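Local coordinates for fusolin (Anomala cuprea entomopoxvirus, PDB 4YN1), which forms the crystalline spindles that enhance virulence and probably acts as a copper-dependent lytic polysaccharide monooxygenase on chitin, at residues R35-Y40 against T109-V114; P119-L124 against V232-P237; I211-Q216 against N227-V232. All blocks are in the same frame, centred on the assembly; numbering follows the deposited sequence.

Interaction 1 of 3, residues R35-Y40 against T109-V114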
ATOM      1  N   ARG A  35      -2.358  -2.949 -14.066  1.00  9.75           N
ATOM      2  CA  ARG A  35      -2.845  -2.550 -15.409  1.00  9.97           C
ATOM      3  C   ARG A  35      -4.143  -1.782 -15.305  1.00 14.25           C
ATOM      4  O   ARG A  35      -4.309  -0.742 -15.946  1.00 11.78           O
ATOM      5  CB  ARG A  35      -2.984  -3.783 -16.326  1.00  9.69           C
ATOM      6  CG  ARG A  35      -3.264  -3.399 -17.759  1.00 17.98           C
ATOM      7  CD  ARG A  35      -3.121  -4.597 -18.717  1.00 18.57           C
ATOM      8  NE  ARG A  35      -4.040  -5.706 -18.389  1.00 20.99           N
ATOM      9  CZ  ARG A  35      -3.714  -6.890 -17.866  1.00 28.27           C
ATOM     10  NH1 ARG A  35      -2.451  -7.178 -17.571  1.00 23.57           N
ATOM     11  NH2 ARG A  35      -4.650  -7.804 -17.648  1.00 27.99           N
ATOM     12  N   ALA A  36      -5.046  -2.246 -14.429  1.00 13.84           N
ATOM     13  CA  ALA A  36      -6.297  -1.540 -14.176  1.00 13.11           C
ATOM     14  C   ALA A  36      -6.069  -0.146 -13.585  1.00 14.04           C
ATOM     15  O   ALA A  36      -6.731   0.811 -13.995  1.00 12.26           O
ATOM     16  CB  ALA A  36      -7.183  -2.366 -13.261  1.00 14.27           C
ATOM     17  N   ALA A  37      -5.131  -0.010 -12.653  1.00 11.12           N
ATOM     18  CA  ALA A  37      -4.772   1.292 -12.088  1.00 10.50           C
ATOM     19  C   ALA A  37      -4.327   2.253 -13.174  1.00 13.27           C
ATOM     20  O   ALA A  37      -4.799   3.379 -13.228  1.00 14.24           O
ATOM     21  CB  ALA A  37      -3.677   1.147 -11.057  1.00 11.10           C
ATOM     22  N   TYR A  38      -3.407   1.812 -14.017  1.00 10.93           N
ATOM     23  CA  TYR A  38      -2.866   2.626 -15.111  1.00 11.03           C
ATOM     24  C   TYR A  38      -3.993   3.052 -16.061  1.00 14.62           C
ATOM     25  O   TYR A  38      -4.177   4.233 -16.368  1.00 14.26           O
ATOM     26  CB  TYR A  38      -1.845   1.797 -15.872  1.00 11.36           C
ATOM     27  CG  TYR A  38      -1.196   2.552 -17.001  1.00 12.79           C
ATOM     28  CD1 TYR A  38      -1.805   2.642 -18.248  1.00 14.74           C
ATOM     29  CD2 TYR A  38       0.040   3.156 -16.839  1.00 14.11           C
ATOM     30  CE1 TYR A  38      -1.213   3.357 -19.291  1.00 16.31           C
ATOM     31  CE2 TYR A  38       0.679   3.792 -17.899  1.00 16.10           C
ATOM     32  CZ  TYR A  38       0.032   3.932 -19.111  1.00 21.28           C
ATOM     33  OH  TYR A  38       0.668   4.631 -20.115  1.00 20.56           O
ATOM     34  N   GLN A  39      -4.764   2.058 -16.493  1.00 13.22           N
ATOM     35  CA  GLN A  39      -5.836   2.274 -17.439  1.00 14.54           C
ATOM     36  C   GLN A  39      -6.933   3.158 -16.914  1.00 17.60           C
ATOM     37  O   GLN A  39      -7.482   3.938 -17.676  1.00 15.75           O
ATOM     38  CB  GLN A  39      -6.335   0.955 -17.985  1.00 15.66           C
ATOM     39  CG  GLN A  39      -5.280   0.357 -18.899  1.00 22.42           C
ATOM     40  CD  GLN A  39      -5.660  -0.956 -19.504  1.00 31.97           C
ATOM     41  OE1 GLN A  39      -6.545  -1.659 -19.016  1.00 22.32           O
ATOM     42  NE2 GLN A  39      -4.936  -1.347 -20.547  1.00 24.25           N
ATOM     43  N   TYR A  40      -7.169   3.130 -15.608  1.00 15.07           N
ATOM     44  CA  TYR A  40      -8.147   4.004 -14.974  1.00 14.46           C
ATOM     45  C   TYR A  40      -7.748   5.470 -15.166  1.00 16.64           C
ATOM     46  O   TYR A  40      -8.567   6.322 -15.546  1.00 15.36           O
ATOM     47  CB  TYR A  40      -8.226   3.657 -13.471  1.00 14.82           C
ATOM     48  CG  TYR A  40      -9.181   4.513 -12.693  1.00 16.33           C
ATOM     49  CD1 TYR A  40     -10.526   4.172 -12.598  1.00 19.21           C
ATOM     50  CD2 TYR A  40      -8.772   5.717 -12.133  1.00 16.92           C
ATOM     51  CE1 TYR A  40     -11.435   5.001 -11.966  1.00 17.60           C
ATOM     52  CE2 TYR A  40      -9.672   6.542 -11.464  1.00 17.89           C
ATOM     53  CZ  TYR A  40     -11.013   6.189 -11.409  1.00 22.32           C
ATOM     54  OH  TYR A  40     -11.932   6.993 -10.796  1.00 25.15           O
ATOM     55  N   THR A 109      -4.936   8.281  -8.488  1.00 11.89           N
ATOM     56  CA  THR A 109      -6.155   7.592  -8.015  1.00 12.50           C
ATOM     57  C   THR A 109      -6.381   6.178  -8.522  1.00 14.39           C
ATOM     58  O   THR A 109      -7.166   5.425  -7.916  1.00 13.41           O
ATOM     59  CB  THR A 109      -7.402   8.430  -8.249  1.00 16.12           C
ATOM     60  OG1 THR A 109      -7.599   8.551  -9.648  1.00 17.28           O
ATOM     61  CG2 THR A 109      -7.334   9.780  -7.572  1.00 18.21           C
ATOM     62  N   GLY A 110      -5.693   5.802  -9.585  1.00 12.70           N
ATOM     63  CA  GLY A 110      -5.757   4.458 -10.098  1.00 12.16           C
ATOM     64  C   GLY A 110      -5.291   3.484  -9.033  1.00 15.28           C
ATOM     65  O   GLY A 110      -5.775   2.361  -8.964  1.00 13.00           O
ATOM     66  N   MET A 111      -4.355   3.918  -8.156  1.00 12.46           N
ATOM     67  CA  MET A 111      -3.852   3.040  -7.081  1.00 12.50           C
ATOM     68  C   MET A 111      -4.854   2.818  -5.949  1.00 15.39           C
ATOM     69  O   MET A 111      -4.613   1.998  -5.069  1.00 15.28           O
ATOM     70  CB  MET A 111      -2.554   3.599  -6.489  1.00 13.90           C
ATOM     71  CG  MET A 111      -1.433   3.538  -7.447  1.00 18.14           C
ATOM     72  SD  MET A 111      -0.913   1.844  -7.880  1.00 21.93           S
ATOM     73  CE  MET A 111       0.217   2.221  -9.180  1.00 20.91           C
ATOM     74  N   ASP A 112      -5.956   3.522  -5.955  1.00 11.56           N
ATOM     75  CA  ASP A 112      -6.953   3.373  -4.922  1.00 13.40           C
ATOM     76  C   ASP A 112      -8.179   2.599  -5.424  1.00 18.61           C
ATOM     77  O   ASP A 112      -9.219   2.582  -4.758  1.00 18.32           O
ATOM     78  CB  ASP A 112      -7.336   4.766  -4.424  1.00 17.70           C
ATOM     79  CG  ASP A 112      -7.801   4.826  -2.992  1.00 23.21           C
ATOM     80  OD1 ASP A 112      -7.036   4.377  -2.087  1.00 18.08           O
ATOM     81  OD2 ASP A 112      -8.859   5.416  -2.753  1.00 33.54           O
ATOM     82  N   ILE A 113      -8.086   1.957  -6.597  1.00 13.02           N
ATOM     83  CA  ILE A 113      -9.192   1.154  -7.054  1.00 12.23           C
ATOM     84  C   ILE A 113      -9.350  -0.067  -6.090  1.00 15.37           C
ATOM     85  O   ILE A 113      -8.391  -0.585  -5.494  1.00 11.36           O
ATOM     86  CB  ILE A 113      -9.087   0.731  -8.556  1.00 15.99           C
ATOM     87  CG1 ILE A 113      -7.901  -0.216  -8.799  1.00 16.36           C
ATOM     88  CG2 ILE A 113      -9.101   1.949  -9.496  1.00 18.71           C
ATOM     89  CD1 ILE A 113      -7.791  -0.786 -10.138  1.00 21.73           C
ATOM     90  N   VAL A 114     -10.563  -0.551  -5.994  1.00 14.30           N
ATOM     91  CA  VAL A 114     -10.871  -1.688  -5.142  1.00 13.41           C
ATOM     92  C   VAL A 114     -10.657  -2.973  -5.952  1.00 16.73           C
ATOM     93  O   VAL A 114     -10.913  -3.001  -7.153  1.00 14.29           O
ATOM     94  CB  VAL A 114     -12.355  -1.508  -4.693  1.00 19.49           C
ATOM     95  CG1 VAL A 114     -12.981  -2.809  -4.250  1.00 20.42           C
ATOM     96  CG2 VAL A 114     -12.485  -0.420  -3.648  1.00 18.11           C
TER
HETATM   97  O   HOH W   1     -10.870   9.303  -9.562  1.00 23.26           O
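The aromatic ring of Tyr40 reaches from helix 32-47 to Gly110 CA (3.8 Å from Tyr40 CD2), with Ile113 over one face and Thr109 at its edge. Its CG lies anti to the backbone N (chi1 179°), which carries the ring toward the 109-114 segment. Ile113 CG2 sits 4.0 Å above the ring plane, displaced toward the rim on the CG and CD1 side. On the other flank Thr109 OG1 approaches Tyr40 CE2 near the ring plane, at 3.4 Å; that hydroxyl is hydrogen-bonded to Asp107, and a water held by Tyr40 OH gives it a second, weak bond. The CG1 branch of Ile113 ends in CD1, which packs 3.6 Å from Ala36 CB and also touches Ala37 N. Ala37 and Gly110 bring the backbones together, their CA atoms 3.9 Å apart and Ala37 CB 3.2 Å from Gly110 O. A CA-H...O contact runs each way here, the straighter from Gly110 CA to Ala37 O (3.4 Å, 150° at the hydrogen). The short 3-10 turn 109-111 is thus seated against helix 32-47, while Met111 turns to helices 10-17 and 52-64, and Tyr38, on another side of its helix, packs on helix 52-64.

Interaction 2 of 3, residues P119-L124 against V232-P237. With EDO (1,2-ethanediol), chain C.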
ATOM      1  N   PRO A 119      -1.218  -9.497  -2.319  1.00 11.14           N
ATOM      2  CA  PRO A 119      -0.602  -9.195  -1.032  1.00  9.98           C
ATOM      3  C   PRO A 119       0.726  -9.916  -0.819  1.00 13.28           C
ATOM      4  O   PRO A 119       1.038 -10.933  -1.446  1.00 12.86           O
ATOM      5  CB  PRO A 119      -1.641  -9.739  -0.031  1.00 10.98           C
ATOM      6  CG  PRO A 119      -2.151 -10.964  -0.723  1.00 15.00           C
ATOM      7  CD  PRO A 119      -2.149 -10.653  -2.209  1.00 11.80           C
ATOM      8  N   THR A 120       1.471  -9.417   0.135  1.00  9.39           N
ATOM      9  CA  THR A 120       2.619 -10.123   0.701  1.00  9.13           C
ATOM     10  C   THR A 120       1.991 -11.180   1.620  1.00 14.26           C
ATOM     11  O   THR A 120       1.186 -10.821   2.487  1.00 12.26           O
ATOM     12  CB  THR A 120       3.508  -9.197   1.494  1.00 13.07           C
ATOM     13  OG1 THR A 120       4.224  -8.358   0.558  1.00 12.35           O
ATOM     14  CG2 THR A 120       4.494  -9.955   2.402  1.00 13.90           C
ATOM     15  N   VAL A 121       2.311 -12.458   1.415  1.00 11.69           N
ATOM     16  CA  VAL A 121       1.812 -13.575   2.262  1.00 11.72           C
ATOM     17  C   VAL A 121       2.767 -13.816   3.419  1.00 17.95           C
ATOM     18  O   VAL A 121       3.894 -14.236   3.185  1.00 16.01           O
ATOM     19  CB  VAL A 121       1.600 -14.849   1.412  1.00 16.27           C
ATOM     20  CG1 VAL A 121       1.068 -16.001   2.258  1.00 16.81           C
ATOM     21  CG2 VAL A 121       0.670 -14.574   0.253  1.00 15.43           C
ATOM     22  N   ILE A 122       2.297 -13.588   4.678  1.00 14.06           N
ATOM     23  CA  ILE A 122       3.088 -13.727   5.902  1.00 13.33           C
ATOM     24  C   ILE A 122       2.704 -15.025   6.591  1.00 17.25           C
ATOM     25  O   ILE A 122       1.597 -15.140   7.103  1.00 13.64           O
ATOM     26  CB  ILE A 122       2.881 -12.505   6.804  1.00 15.66           C
ATOM     27  CG1 ILE A 122       3.277 -11.214   6.027  1.00 17.12           C
ATOM     28  CG2 ILE A 122       3.698 -12.680   8.098  1.00 17.04           C
ATOM     29  CD1 ILE A 122       2.803  -9.942   6.622  1.00 18.35           C
ATOM     30  N   PRO A 123       3.595 -16.027   6.583  1.00 18.78           N
ATOM     31  CA  PRO A 123       3.234 -17.331   7.147  1.00 18.27           C
ATOM     32  C   PRO A 123       3.253 -17.284   8.656  1.00 19.56           C
ATOM     33  O   PRO A 123       4.065 -16.591   9.198  1.00 19.64           O
ATOM     34  CB  PRO A 123       4.330 -18.260   6.589  1.00 21.52           C
ATOM     35  CG  PRO A 123       5.504 -17.387   6.468  1.00 28.02           C
ATOM     36  CD  PRO A 123       4.954 -16.059   5.994  1.00 22.86           C
ATOM     37  N   LEU A 124       2.308 -17.948   9.328  1.00 15.20           N
ATOM     38  CA  LEU A 124       2.274 -17.972  10.782  1.00 14.64           C
ATOM     39  C   LEU A 124       2.853 -19.296  11.274  1.00 20.89           C
ATOM     40  O   LEU A 124       2.554 -20.329  10.710  1.00 20.34           O
ATOM     41  CB  LEU A 124       0.817 -17.881  11.288  1.00 13.57           C
ATOM     42  CG  LEU A 124       0.048 -16.618  10.912  1.00 16.35           C
ATOM     43  CD1 LEU A 124      -1.325 -16.640  11.453  1.00 16.49           C
ATOM     44  CD2 LEU A 124       0.744 -15.371  11.386  1.00 19.90           C
ATOM     45  N   VAL A 232      -1.492 -10.380   3.879  1.00 10.38           N
ATOM     46  CA  VAL A 232      -2.379 -11.433   4.394  1.00  9.25           C
ATOM     47  C   VAL A 232      -1.535 -12.420   5.176  1.00 14.47           C
ATOM     48  O   VAL A 232      -0.383 -12.676   4.816  1.00 12.46           O
ATOM     49  CB  VAL A 232      -3.144 -12.124   3.205  1.00 11.47           C
ATOM     50  CG1 VAL A 232      -2.206 -12.943   2.322  1.00 11.75           C
ATOM     51  CG2 VAL A 232      -4.290 -12.975   3.720  1.00 11.37           C
ATOM     52  N   PHE A 233      -2.108 -13.000   6.217  1.00 10.14           N
ATOM     53  CA  PHE A 233      -1.441 -14.034   6.964  1.00  9.55           C
ATOM     54  C   PHE A 233      -1.848 -15.386   6.421  1.00 13.84           C
ATOM     55  O   PHE A 233      -3.010 -15.595   6.079  1.00 13.32           O
ATOM     56  CB  PHE A 233      -1.782 -13.962   8.460  1.00 11.07           C
ATOM     57  CG  PHE A 233      -1.219 -12.758   9.154  1.00 11.22           C
ATOM     58  CD1 PHE A 233       0.151 -12.597   9.297  1.00 13.66           C
ATOM     59  CD2 PHE A 233      -2.055 -11.775   9.668  1.00 12.87           C
ATOM     60  CE1 PHE A 233       0.672 -11.481   9.947  1.00 13.95           C
ATOM     61  CE2 PHE A 233      -1.529 -10.651  10.300  1.00 15.13           C
ATOM     62  CZ  PHE A 233      -0.170 -10.517  10.443  1.00 13.99           C
ATOM     63  N   ALA A 234      -0.901 -16.305   6.315  1.00 12.80           N
ATOM     64  CA  ALA A 234      -1.227 -17.681   5.961  1.00 12.90           C
ATOM     65  C   ALA A 234      -1.262 -18.497   7.262  1.00 14.06           C
ATOM     66  O   ALA A 234      -0.232 -18.741   7.898  1.00 12.49           O
ATOM     67  CB  ALA A 234      -0.210 -18.265   4.970  1.00 14.12           C
ATOM     68  N   ASN A 235      -2.468 -18.921   7.660  1.00 11.35           N
ATOM     69  CA  ASN A 235      -2.657 -19.737   8.859  1.00 11.64           C
ATOM     70  C   ASN A 235      -2.004 -21.075   8.624  1.00 14.39           C
ATOM     71  O   ASN A 235      -2.048 -21.586   7.505  1.00 15.69           O
ATOM     72  CB  ASN A 235      -4.131 -19.892   9.210  1.00 14.55           C
ATOM     73  CG  ASN A 235      -4.696 -18.642   9.854  1.00 17.18           C
ATOM     74  OD1 ASN A 235      -4.653 -18.461  11.067  1.00 12.90           O
ATOM     75  ND2 ASN A 235      -5.167 -17.719   9.067  1.00 23.25           N
ATOM     76  N   ARG A 236      -1.363 -21.615   9.638  1.00 13.18           N
ATOM     77  CA  ARG A 236      -0.670 -22.895   9.519  1.00 12.26           C
ATOM     78  C   ARG A 236      -1.729 -23.999   9.407  1.00 15.14           C
ATOM     79  O   ARG A 236      -2.695 -23.989  10.179  1.00 14.33           O
ATOM     80  CB  ARG A 236       0.185 -23.130  10.756  1.00 16.42           C
ATOM     81  CG  ARG A 236       1.178 -24.238  10.625  1.00 33.75           C
ATOM     82  CD  ARG A 236       2.113 -24.210  11.809  1.00 48.63           C
ATOM     83  NE  ARG A 236       3.220 -25.147  11.641  1.00 61.47           N
ATOM     84  CZ  ARG A 236       4.192 -25.336  12.526  1.00 74.64           C
ATOM     85  NH1 ARG A 236       4.207 -24.651  13.666  1.00 50.75           N
ATOM     86  NH2 ARG A 236       5.157 -26.214  12.283  1.00 70.34           N
ATOM     87  N   PRO A 237      -1.551 -24.949   8.484  1.00 14.54           N
ATOM     88  CA  PRO A 237      -2.534 -26.043   8.350  1.00 15.32           C
ATOM     89  C   PRO A 237      -2.401 -27.101   9.428  1.00 19.27           C
ATOM     90  O   PRO A 237      -1.430 -27.144  10.188  1.00 16.79           O
ATOM     91  CB  PRO A 237      -2.232 -26.620   6.964  1.00 18.13           C
ATOM     92  CG  PRO A 237      -0.765 -26.379   6.781  1.00 23.05           C
ATOM     93  CD  PRO A 237      -0.465 -25.067   7.481  1.00 17.42           C
TER
HETATM   94  C1  EDO C 404      -5.932 -16.449   5.218  1.00 37.29           C
HETATM   95  O1  EDO C 404      -5.705 -15.768   6.435  1.00 36.53           O
HETATM   96  C2  EDO C 404      -6.095 -17.967   5.500  1.00 37.16           C
HETATM   97  O2  EDO C 404      -4.926 -18.485   6.145  1.00 28.36           O
HETATM   98  O   HOH W   2       2.179 -21.096   7.769  1.00 42.61           O
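Ile122 N donates to Val232 O in the straightest of four backbone hydrogen bonds joining these strands, 2.8 Å long with an angle of 175° at the hydrogen. Ile122 O in turn accepts from Ala234 N at 2.9 Å. Val232 N to Thr120 O and Leu124 N to Ala234 O complete the parallel register, in which Val121, Ile122 and Pro123 pair with Val232, Phe233 and Ala234. Beyond the last pair, a water donates to Leu124 O and weakly to Ala234 O. A 1,2-ethanediol, probably from the crystallisation liquor, lies along the 232-237 segment: its O1 bonds to Phe233 O at 2.7 Å, while its O2 accepts from both N and ND2 of Asn235, whose OD1 is hydrogen-bonded to Tyr204 OH.

Side chains divide between the two faces of the sheet. On one, Val232 CG1 lies between the backbone N and the carbonyl carbon (chi1 69°), where it meets Pro119 CG at 3.6 Å and Val121 CG2 at 3.9 Å; Val121 CG1 reaches on to Ala234 CB. On the other, Ile122 and Phe233 point the same way side by side, with Ile122 CG2 against Phe233 CD1 and CE1. Leu124 crosses Phe233 at about a right angle and brings CD2 to 3.5 Å from its CD1. Ile132 of strand 131-140 touches both Leu124 and Phe233, and Phe209 meets the Phe233 ring. This is a parallel pairing within a mixed sheet, consistent with the immunoglobulin-like beta-sandwich core of the LPMO family.

Interaction 3 of 3, residues I211-Q216 against N227-V232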
ATOM      1  N   ILE A 211      -1.824  -2.352   5.420  1.00  8.13           N
ATOM      2  CA  ILE A 211      -0.939  -1.643   6.338  1.00  9.11           C
ATOM      3  C   ILE A 211      -0.740  -0.279   5.656  1.00 13.08           C
ATOM      4  O   ILE A 211      -0.413  -0.218   4.458  1.00  9.92           O
ATOM      5  CB  ILE A 211       0.397  -2.338   6.609  1.00 11.37           C
ATOM      6  CG1 ILE A 211       0.195  -3.759   7.197  1.00 14.68           C
ATOM      7  CG2 ILE A 211       1.302  -1.455   7.476  1.00 12.39           C
ATOM      8  CD1 ILE A 211       1.471  -4.646   7.217  1.00 18.72           C
ATOM      9  N   TYR A 212      -1.013   0.800   6.372  1.00  9.42           N
ATOM     10  CA  TYR A 212      -0.924   2.140   5.799  1.00  8.01           C
ATOM     11  C   TYR A 212       0.169   2.866   6.539  1.00 11.81           C
ATOM     12  O   TYR A 212       0.093   2.993   7.767  1.00  9.09           O
ATOM     13  CB  TYR A 212      -2.240   2.870   5.951  1.00  9.84           C
ATOM     14  CG  TYR A 212      -2.342   4.148   5.162  1.00  9.67           C
ATOM     15  CD1 TYR A 212      -2.238   4.139   3.774  1.00 11.67           C
ATOM     16  CD2 TYR A 212      -2.734   5.328   5.770  1.00 10.13           C
ATOM     17  CE1 TYR A 212      -2.431   5.283   3.027  1.00  9.98           C
ATOM     18  CE2 TYR A 212      -2.949   6.489   5.020  1.00 11.26           C
ATOM     19  CZ  TYR A 212      -2.747   6.476   3.658  1.00 13.64           C
ATOM     20  OH  TYR A 212      -2.995   7.610   2.925  1.00 12.33           O
ATOM     21  N   VAL A 213       1.232   3.209   5.817  1.00  9.27           N
ATOM     22  CA  VAL A 213       2.435   3.813   6.365  1.00  9.23           C
ATOM     23  C   VAL A 213       2.477   5.292   6.045  1.00 13.06           C
ATOM     24  O   VAL A 213       2.397   5.686   4.876  1.00 10.03           O
ATOM     25  CB  VAL A 213       3.683   3.097   5.847  1.00 10.69           C
ATOM     26  CG1 VAL A 213       4.953   3.762   6.397  1.00 12.33           C
ATOM     27  CG2 VAL A 213       3.652   1.602   6.200  1.00 10.67           C
ATOM     28  N   ARG A 214       2.725   6.095   7.080  1.00 10.14           N
ATOM     29  CA  ARG A 214       2.828   7.529   6.957  1.00 10.48           C
ATOM     30  C   ARG A 214       4.220   7.945   7.448  1.00 12.50           C
ATOM     31  O   ARG A 214       4.580   7.644   8.585  1.00 11.92           O
ATOM     32  CB  ARG A 214       1.748   8.202   7.797  1.00 12.07           C
ATOM     33  CG  ARG A 214       1.849   9.734   7.826  1.00 14.22           C
ATOM     34  CD  ARG A 214       0.800  10.312   8.756  1.00 14.67           C
ATOM     35  NE  ARG A 214       0.845  11.766   8.717  1.00 17.58           N
ATOM     36  CZ  ARG A 214       0.683  12.597   9.742  1.00 21.57           C
ATOM     37  NH1 ARG A 214       0.348  12.137  10.934  1.00 16.23           N
ATOM     38  NH2 ARG A 214       0.792  13.899   9.564  1.00 14.69           N
ATOM     39  N   TRP A 215       4.992   8.619   6.589  1.00 11.91           N
ATOM     40  CA  TRP A 215       6.300   9.169   6.964  1.00 11.59           C
ATOM     41  C   TRP A 215       6.101  10.672   6.927  1.00 14.93           C
ATOM     42  O   TRP A 215       5.965  11.226   5.848  1.00 13.56           O
ATOM     43  CB  TRP A 215       7.387   8.777   5.946  1.00 11.27           C
ATOM     44  CG  TRP A 215       8.753   9.260   6.319  1.00 12.82           C
ATOM     45  CD1 TRP A 215       9.244   9.433   7.578  1.00 15.48           C
ATOM     46  CD2 TRP A 215       9.871   9.406   5.430  1.00 12.84           C
ATOM     47  NE1 TRP A 215      10.584   9.747   7.522  1.00 15.20           N
ATOM     48  CE2 TRP A 215      10.987   9.756   6.215  1.00 16.60           C
ATOM     49  CE3 TRP A 215      10.010   9.398   4.035  1.00 14.29           C
ATOM     50  CZ2 TRP A 215      12.264   9.960   5.661  1.00 15.79           C
ATOM     51  CZ3 TRP A 215      11.288   9.541   3.501  1.00 16.03           C
ATOM     52  CH2 TRP A 215      12.375   9.889   4.305  1.00 16.70           C
ATOM     53  N   GLN A 216       6.085  11.335   8.098  1.00 12.55           N
ATOM     54  CA  GLN A 216       5.780  12.755   8.174  1.00 10.48           C
ATOM     55  C   GLN A 216       7.014  13.583   8.519  1.00 12.69           C
ATOM     56  O   GLN A 216       7.647  13.317   9.531  1.00 14.00           O
ATOM     57  CB  GLN A 216       4.702  12.936   9.254  1.00 12.74           C
ATOM     58  CG  GLN A 216       4.240  14.379   9.511  1.00 12.60           C
ATOM     59  CD  GLN A 216       3.715  15.073   8.271  1.00 21.57           C
ATOM     60  OE1 GLN A 216       2.747  14.652   7.636  1.00 16.00           O
ATOM     61  NE2 GLN A 216       4.292  16.179   7.895  1.00 15.51           N
ATOM     62  N   ASN A 227       1.700   5.394   2.052  1.00  9.73           N
ATOM     63  CA  ASN A 227       1.686   4.209   1.204  1.00  9.56           C
ATOM     64  C   ASN A 227       0.796   3.136   1.738  1.00 10.72           C
ATOM     65  O   ASN A 227       0.867   2.802   2.931  1.00 10.71           O
ATOM     66  CB  ASN A 227       3.066   3.594   1.126  1.00  9.43           C
ATOM     67  CG  ASN A 227       4.145   4.289   0.309  1.00 14.12           C
ATOM     68  OD1 ASN A 227       5.224   3.698   0.098  1.00 10.09           O
ATOM     69  ND2 ASN A 227       3.883   5.416  -0.321  1.00 12.19           N
ATOM     70  N   CYS A 228       0.022   2.532   0.830  1.00  9.17           N
ATOM     71  CA  CYS A 228      -0.759   1.324   1.115  1.00  9.89           C
ATOM     72  C   CYS A 228       0.102   0.124   0.872  1.00 11.73           C
ATOM     73  O   CYS A 228       0.798   0.088  -0.133  1.00 10.27           O
ATOM     74  CB  CYS A 228      -2.004   1.267   0.243  1.00 10.46           C
ATOM     75  SG  CYS A 228      -3.226   2.464   0.748  1.00 15.72           S
ATOM     76  N   VAL A 229       0.047  -0.851   1.780  1.00 10.03           N
ATOM     77  CA  VAL A 229       0.791  -2.094   1.718  1.00  8.92           C
ATOM     78  C   VAL A 229      -0.207  -3.238   1.865  1.00 13.01           C
ATOM     79  O   VAL A 229      -0.857  -3.342   2.905  1.00 11.69           O
ATOM     80  CB  VAL A 229       1.846  -2.143   2.827  1.00 11.19           C
ATOM     81  CG1 VAL A 229       2.503  -3.510   2.889  1.00 12.17           C
ATOM     82  CG2 VAL A 229       2.900  -1.044   2.680  1.00 10.10           C
ATOM     83  N   ASP A 230      -0.356  -4.071   0.817  1.00  9.66           N
ATOM     84  CA  ASP A 230      -1.265  -5.214   0.832  1.00  8.56           C
ATOM     85  C   ASP A 230      -0.589  -6.401   1.503  1.00 12.31           C
ATOM     86  O   ASP A 230       0.515  -6.809   1.116  1.00  9.89           O
ATOM     87  CB  ASP A 230      -1.736  -5.554  -0.594  1.00  9.75           C
ATOM     88  CG  ASP A 230      -2.484  -4.366  -1.228  1.00 16.69           C
ATOM     89  OD1 ASP A 230      -3.527  -3.958  -0.677  1.00 15.78           O
ATOM     90  OD2 ASP A 230      -1.993  -3.815  -2.250  1.00 14.49           O
ATOM     91  N   ALA A 231      -1.313  -7.028   2.438  1.00  9.14           N
ATOM     92  CA  ALA A 231      -0.791  -8.198   3.157  1.00  8.33           C
ATOM     93  C   ALA A 231      -1.891  -9.168   3.579  1.00 11.10           C
ATOM     94  O   ALA A 231      -3.066  -8.816   3.630  1.00  9.71           O
ATOM     95  CB  ALA A 231      -0.003  -7.723   4.375  1.00  9.88           C
ATOM     96  N   VAL A 232      -1.492 -10.380   3.879  1.00 10.38           N
ATOM     97  CA  VAL A 232      -2.379 -11.433   4.394  1.00  9.25           C
ATOM     98  C   VAL A 232      -1.535 -12.420   5.176  1.00 14.47           C
ATOM     99  O   VAL A 232      -0.383 -12.676   4.816  1.00 12.46           O
ATOM    100  CB  VAL A 232      -3.144 -12.124   3.205  1.00 11.47           C
ATOM    101  CG1 VAL A 232      -2.206 -12.943   2.322  1.00 11.75           C
ATOM    102  CG2 VAL A 232      -4.290 -12.975   3.720  1.00 11.37           C
TER
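Asn227 faces Val213 in a hydrogen-bonded pair: Asn227 N donates to Val213 O, and Asn227 O accepts from Val213 N, each at 2.9 Å. The same Asn227 O also receives a CA-H...O contact from Tyr212 CA at 3.4 Å, while its side-chain OD1 turns to Gln11 and to the backbone of Val4. Cys228 follows in the non-hydrogen-bonded position opposite Tyr212. The Tyr212 ring, its CG anti to the backbone N (chi1 -169°), leans across so that Cys228 SG lies 3.6 Å from CD1 and nearly as close to CE1, an oblique sulfur-aromatic contact. That sulfur is tied to Cys93 by a disulfide, and Tyr212 OH bonds to Leu92 O, so both side chains anchor the same loop. At Val229 the second hydrogen-bonded pair forms with Ile211: Ile211 N to Val229 O is nearly straight at 174°, whereas Val229 N to Ile211 O is more bent, 138°. Their CB atoms pack 4.1 Å apart, on the face where Val4 of strand 2-6 touches Val229 and Val213. Further on, Ala231 CB makes a looser contact with Ile211 CD1. Together the segments form a buried part of the antiparallel beta hairpin of strands 209-217 and 223-234, in the LPMO-type beta core.

Overall arrangement
Strand 223-234 joins interactions 2 and 3: they share Val232, and their centres are about 17 Å apart. Its earlier part pairs antiparallel with 209-217 and its end parallel with 120-123; Thr120 N probably bonds to Asp230 O (2.9 Å) where the two contacts meet. Interaction 1 stands apart, its nearest atoms about 5 Å from interaction 3 and about 12 Å from interaction 2. It belongs to the helices and loops beside the sheet; Asp112 OD1 bonds to the backbone N of Cys93, the disulfide partner of Cys228 in interaction 3. Near the bound glycan, probably N-linked, Arg214 of interaction 3 makes a salt bridge to Glu150, one of the residues around that glycan, while the side chain of Tyr212 is about 10 Å from a bound N-acetylglucosamine.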